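Udp-n-acetylglucosamine pyrophosphorylase (Trypanosoma brucei, PDB 4BQH) catalyses the joining of N-acetylglucosamine 1-phosphate and UTP into UDP-N-acetylglucosamine with release of diphosphate, and is blocked by an allosteric inhibitor. Local coordinates at the 9VU site. Coordinates in Å, arbitrary orientation; residue numbers count along the deposited sequence, not the author numbering.

The 9VU site. Residues 48-50, 53-54, 211, 213, 236-237, 239-240, 242-243, 246, 371, 374-375, 380, 401. With 9VU ((3S)-3-[2-(1,3-benzodioxol-5-yl)-2-oxidanylidene-ethyl]-4-bromanyl-5-methyl-3-oxidanyl-1H-indol-2-one), chain B.
This is the allosteric pocket, and it hides nearly all of the inhibitor 9VU: 490 of its 511 Å². At the oxindole end the hydrogen bonds to the lactam come from the main chain. Its ring nitrogen NAG donates to the carbonyl Gly48 O over 2.8 Å, approaching from above the carbonyl plane, while the backbone Asp50 N gives a nearly straight bond (167° at the hydrogen) to the lactam oxygen OAN. The carboxylate of Asp50 turns to the start of helix 51-64, where OD1 accepts from His53 N as an N-cap. The brominated benzene ring lies between two aliphatic groups, Ala243 CB over one face and Lys375 CG over the other. Lys375 bends at chi3 (83°), so that CE also runs along the ring, 3.8 Å from CAA. The methyl CAJ fits among Ala243, Ala246 and Ala371, and the bromine BRA lies 3.5 Å from Met374 CB, alongside the extended thioether chain.

At the stereocentre the hydroxyl OAL meets two waters. Water 1, 2.9 Å from OAL, also contacts His53 NE2, Tyr380 OH and Met374 O; water 2 links OAL to Lys375 O. His53 CG is anti to its backbone N (chi1 170°), which carries the imidazole toward this hydroxyl. Phe54 CE2 comes within 3.3 Å of the lactam oxygen OAN and also touches the linker carbon CAM, and Ala243 CB touches the ketone oxygen OAP.

At the benzodioxole, carbon packing is joined by the Ser211 and Gly236 carbonyl oxygens and by Tyr380 OH at CAV. Val213 CG2 packs on one face, over CAS and CAT, and Ala240 CB comes from the opposite face against the dioxole oxygen OAW. At the rim, near the ring plane, the Met374 methyl CE lies 3.4 Å from the other dioxole oxygen, OAY.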
loop_
_atom_site.group_PDB
_atom_site.type_symbol
_atom_site.label_atom_id
_atom_site.label_comp_id
_atom_site.label_asym_id
_atom_site.label_seq_id
_atom_site.Cartn_x
_atom_site.Cartn_y
_atom_site.Cartn_z
ATOM N N GLY A 48 15.464 -16.006 -0.032
ATOM C CA GLY A 48 16.323 -14.976 0.528
ATOM C C GLY A 48 16.382 -14.920 2.046
ATOM O O GLY A 48 17.305 -14.312 2.591
ATOM N N VAL A 49 15.428 -15.580 2.731
ATOM C CA VAL A 49 15.387 -15.571 4.203
ATOM C C VAL A 49 16.666 -16.166 4.777
ATOM O O VAL A 49 17.094 -17.269 4.392
ATOM C CB VAL A 49 14.160 -16.349 4.751
ATOM C CG1 VAL A 49 14.312 -16.658 6.247
ATOM C CG2 VAL A 49 12.858 -15.597 4.447
ATOM N N ASP A 50 17.266 -15.432 5.710
ATOM C CA ASP A 50 18.494 -15.850 6.367
ATOM C C ASP A 50 18.103 -16.472 7.710
ATOM O O ASP A 50 17.730 -15.775 8.647
ATOM C CB ASP A 50 19.399 -14.615 6.536
ATOM C CG ASP A 50 20.740 -14.916 7.205
ATOM O OD1 ASP A 50 20.899 -15.896 7.942
ATOM O OD2 ASP A 50 21.653 -14.100 7.002
ATOM N N HIS A 53 20.017 -15.406 10.886
ATOM C CA HIS A 53 19.593 -14.062 11.236
ATOM C C HIS A 53 18.262 -14.104 11.953
ATOM O O HIS A 53 18.056 -13.410 12.941
ATOM C CB HIS A 53 19.515 -13.184 9.981
ATOM C CG HIS A 53 18.867 -11.857 10.231
ATOM N ND1 HIS A 53 19.382 -10.950 11.094
ATOM C CD2 HIS A 53 17.688 -11.313 9.737
ATOM C CE1 HIS A 53 18.573 -9.870 11.135
ATOM N NE2 HIS A 53 17.551 -10.083 10.288
ATOM N N PHE A 54 17.332 -14.927 11.479
ATOM C CA PHE A 54 16.026 -14.981 12.149
ATOM C C PHE A 54 16.007 -15.567 13.563
ATOM O O PHE A 54 15.117 -15.230 14.357
ATOM C CB PHE A 54 14.962 -15.586 11.240
ATOM C CG PHE A 54 14.246 -14.541 10.415
ATOM C CD1 PHE A 54 13.223 -13.770 10.996
ATOM C CD2 PHE A 54 14.640 -14.271 9.101
ATOM C CE1 PHE A 54 12.569 -12.783 10.261
ATOM C CE2 PHE A 54 13.984 -13.278 8.352
ATOM C CZ PHE A 54 12.965 -12.523 8.944
ATOM N N SER A 211 8.607 -12.720 0.657
ATOM C CA SER A 211 8.841 -13.921 1.449
ATOM C C SER A 211 8.012 -13.933 2.714
ATOM O O SER A 211 7.776 -12.905 3.336
ATOM C CB SER A 211 10.324 -14.048 1.762
ATOM O OG SER A 211 11.001 -14.277 0.524
ATOM N N VAL A 213 7.576 -15.434 6.728
ATOM C CA VAL A 213 8.507 -15.461 7.861
ATOM C C VAL A 213 8.158 -16.693 8.711
ATOM O O VAL A 213 6.978 -16.921 8.994
ATOM C CB VAL A 213 8.347 -14.180 8.709
ATOM C CG1 VAL A 213 9.200 -14.241 9.977
ATOM C CG2 VAL A 213 8.783 -12.966 7.887
ATOM N N GLY A 236 4.763 -11.628 6.494
ATOM C CA GLY A 236 5.638 -10.919 7.400
ATOM C C GLY A 236 5.196 -9.509 7.759
ATOM O O GLY A 236 5.810 -8.899 8.621
ATOM N N GLY A 237 4.183 -8.977 7.079
ATOM C CA GLY A 237 3.836 -7.537 7.234
ATOM C C GLY A 237 4.526 -6.756 6.125
ATOM O O GLY A 237 5.395 -7.290 5.432
ATOM N N GLY A 239 6.750 -4.640 5.928
ATOM C CA GLY A 239 8.206 -4.527 5.964
ATOM C C GLY A 239 8.858 -5.515 5.005
ATOM O O GLY A 239 10.006 -5.330 4.623
ATOM N N ALA A 240 8.096 -6.527 4.564
ATOM C CA ALA A 240 8.598 -7.470 3.528
ATOM C C ALA A 240 9.033 -6.817 2.204
ATOM O O ALA A 240 9.732 -7.461 1.399
ATOM C CB ALA A 240 7.567 -8.576 3.244
ATOM N N PHE A 242 11.184 -4.592 1.515
ATOM C CA PHE A 242 12.614 -4.334 1.298
ATOM C C PHE A 242 13.360 -5.550 0.767
ATOM O O PHE A 242 14.097 -5.455 -0.227
ATOM C CB PHE A 242 13.260 -3.768 2.564
ATOM C CG PHE A 242 12.615 -2.512 3.032
ATOM C CD1 PHE A 242 12.756 -1.318 2.293
ATOM C CD2 PHE A 242 11.865 -2.498 4.190
ATOM C CE1 PHE A 242 12.145 -0.159 2.712
ATOM C CE2 PHE A 242 11.255 -1.330 4.624
ATOM C CZ PHE A 242 11.400 -0.158 3.881
ATOM N N ALA A 243 13.139 -6.693 1.407
ATOM C CA ALA A 243 13.692 -7.972 0.957
ATOM C C ALA A 243 13.167 -8.351 -0.422
ATOM O O ALA A 243 13.928 -8.834 -1.284
ATOM C CB ALA A 243 13.365 -9.063 1.979
ATOM N N ALA A 246 14.805 -6.564 -3.109
ATOM C CA ALA A 246 16.240 -6.944 -3.122
ATOM C C ALA A 246 16.565 -8.235 -3.850
ATOM O O ALA A 246 17.732 -8.478 -4.202
ATOM C CB ALA A 246 16.786 -7.011 -1.680
ATOM N N ALA A 371 16.704 -1.175 2.968
ATOM C CA ALA A 371 16.944 -2.614 2.728
ATOM C C ALA A 371 18.292 -3.066 3.285
ATOM O O ALA A 371 18.359 -4.093 3.975
ATOM C CB ALA A 371 16.805 -2.967 1.258
ATOM N N MET A 374 18.061 -3.175 6.979
ATOM C CA MET A 374 17.157 -4.190 7.507
ATOM C C MET A 374 17.796 -5.572 7.621
ATOM O O MET A 374 17.400 -6.346 8.474
ATOM C CB MET A 374 15.854 -4.262 6.721
ATOM C CG MET A 374 14.713 -4.881 7.539
ATOM S SD MET A 374 13.243 -4.967 6.494
ATOM C CE MET A 374 12.123 -5.655 7.708
ATOM N N LYS A 375 18.788 -5.866 6.781
ATOM C CA LYS A 375 19.484 -7.155 6.854
ATOM C C LYS A 375 20.079 -7.452 8.230
ATOM O O LYS A 375 20.237 -8.601 8.562
ATOM C CB LYS A 375 20.563 -7.260 5.779
ATOM C CG LYS A 375 19.972 -7.251 4.374
ATOM C CD LYS A 375 20.985 -7.632 3.309
ATOM C CE LYS A 375 21.106 -9.144 3.187
ATOM N NZ LYS A 375 21.798 -9.492 1.912
ATOM N N TYR A 380 11.804 -6.872 15.478
ATOM C CA TYR A 380 10.497 -7.196 14.897
ATOM C C TYR A 380 9.439 -7.214 15.990
ATOM O O TYR A 380 9.755 -7.122 17.192
ATOM C CB TYR A 380 10.545 -8.566 14.191
ATOM C CG TYR A 380 11.231 -8.610 12.836
ATOM C CD1 TYR A 380 12.535 -8.123 12.660
ATOM C CD2 TYR A 380 10.599 -9.199 11.740
ATOM C CE1 TYR A 380 13.184 -8.214 11.430
ATOM C CE2 TYR A 380 11.229 -9.275 10.507
ATOM C CZ TYR A 380 12.521 -8.790 10.358
ATOM O OH TYR A 380 13.166 -8.879 9.151
ATOM N N ALA A 401 7.330 -7.288 10.585
ATOM C CA ALA A 401 7.926 -5.961 10.523
ATOM C C ALA A 401 7.179 -5.116 9.505
ATOM O O ALA A 401 6.599 -5.641 8.550
ATOM C CB ALA A 401 9.421 -6.027 10.189
HETATM O OAN 9VU B . 16.414 -12.786 6.231
HETATM C CAH 9VU B . 16.536 -11.871 5.394
HETATM N NAG 9VU B . 17.087 -12.034 4.188
HETATM C CAC 9VU B . 17.095 -10.834 3.545
HETATM C CAB 9VU B . 17.572 -10.540 2.331
HETATM C CAA 9VU B . 17.544 -9.242 1.797
HETATM C CAF 9VU B . 17.003 -8.225 2.594
HETATM C CAJ 9VU B . 16.957 -6.879 2.095
HETATM C CAE 9VU B . 16.514 -8.586 3.869
HETATM BR BRA 9VU B . 15.728 -7.190 4.890
HETATM C CAD 9VU B . 16.556 -9.865 4.336
HETATM C CAI 9VU B . 16.175 -10.507 5.568
HETATM O OAL 9VU B . 16.984 -10.019 6.641
HETATM C CAM 9VU B . 14.716 -10.258 6.038
HETATM C CAO 9VU B . 13.652 -10.897 5.122
HETATM O OAP 9VU B . 14.039 -11.672 4.235
HETATM C CAQ 9VU B . 12.280 -10.604 5.381
HETATM C CAV 9VU B . 11.873 -9.547 6.197
HETATM C CAU 9VU B . 10.573 -9.297 6.435
HETATM O OAY 9VU B . 10.018 -8.304 7.191
HETATM C CAX 9VU B . 8.657 -8.764 7.418
HETATM O OAW 9VU B . 8.381 -9.563 6.261
HETATM C CAT 9VU B . 9.609 -10.031 5.879
HETATM C CAS 9VU B . 9.922 -11.056 5.068
HETATM C CAR 9VU B . 11.255 -11.357 4.794
HETATM O O HOH W 1 15.852 -8.525 8.915
HETATM O O HOH W 2 19.502 -10.763 6.827
#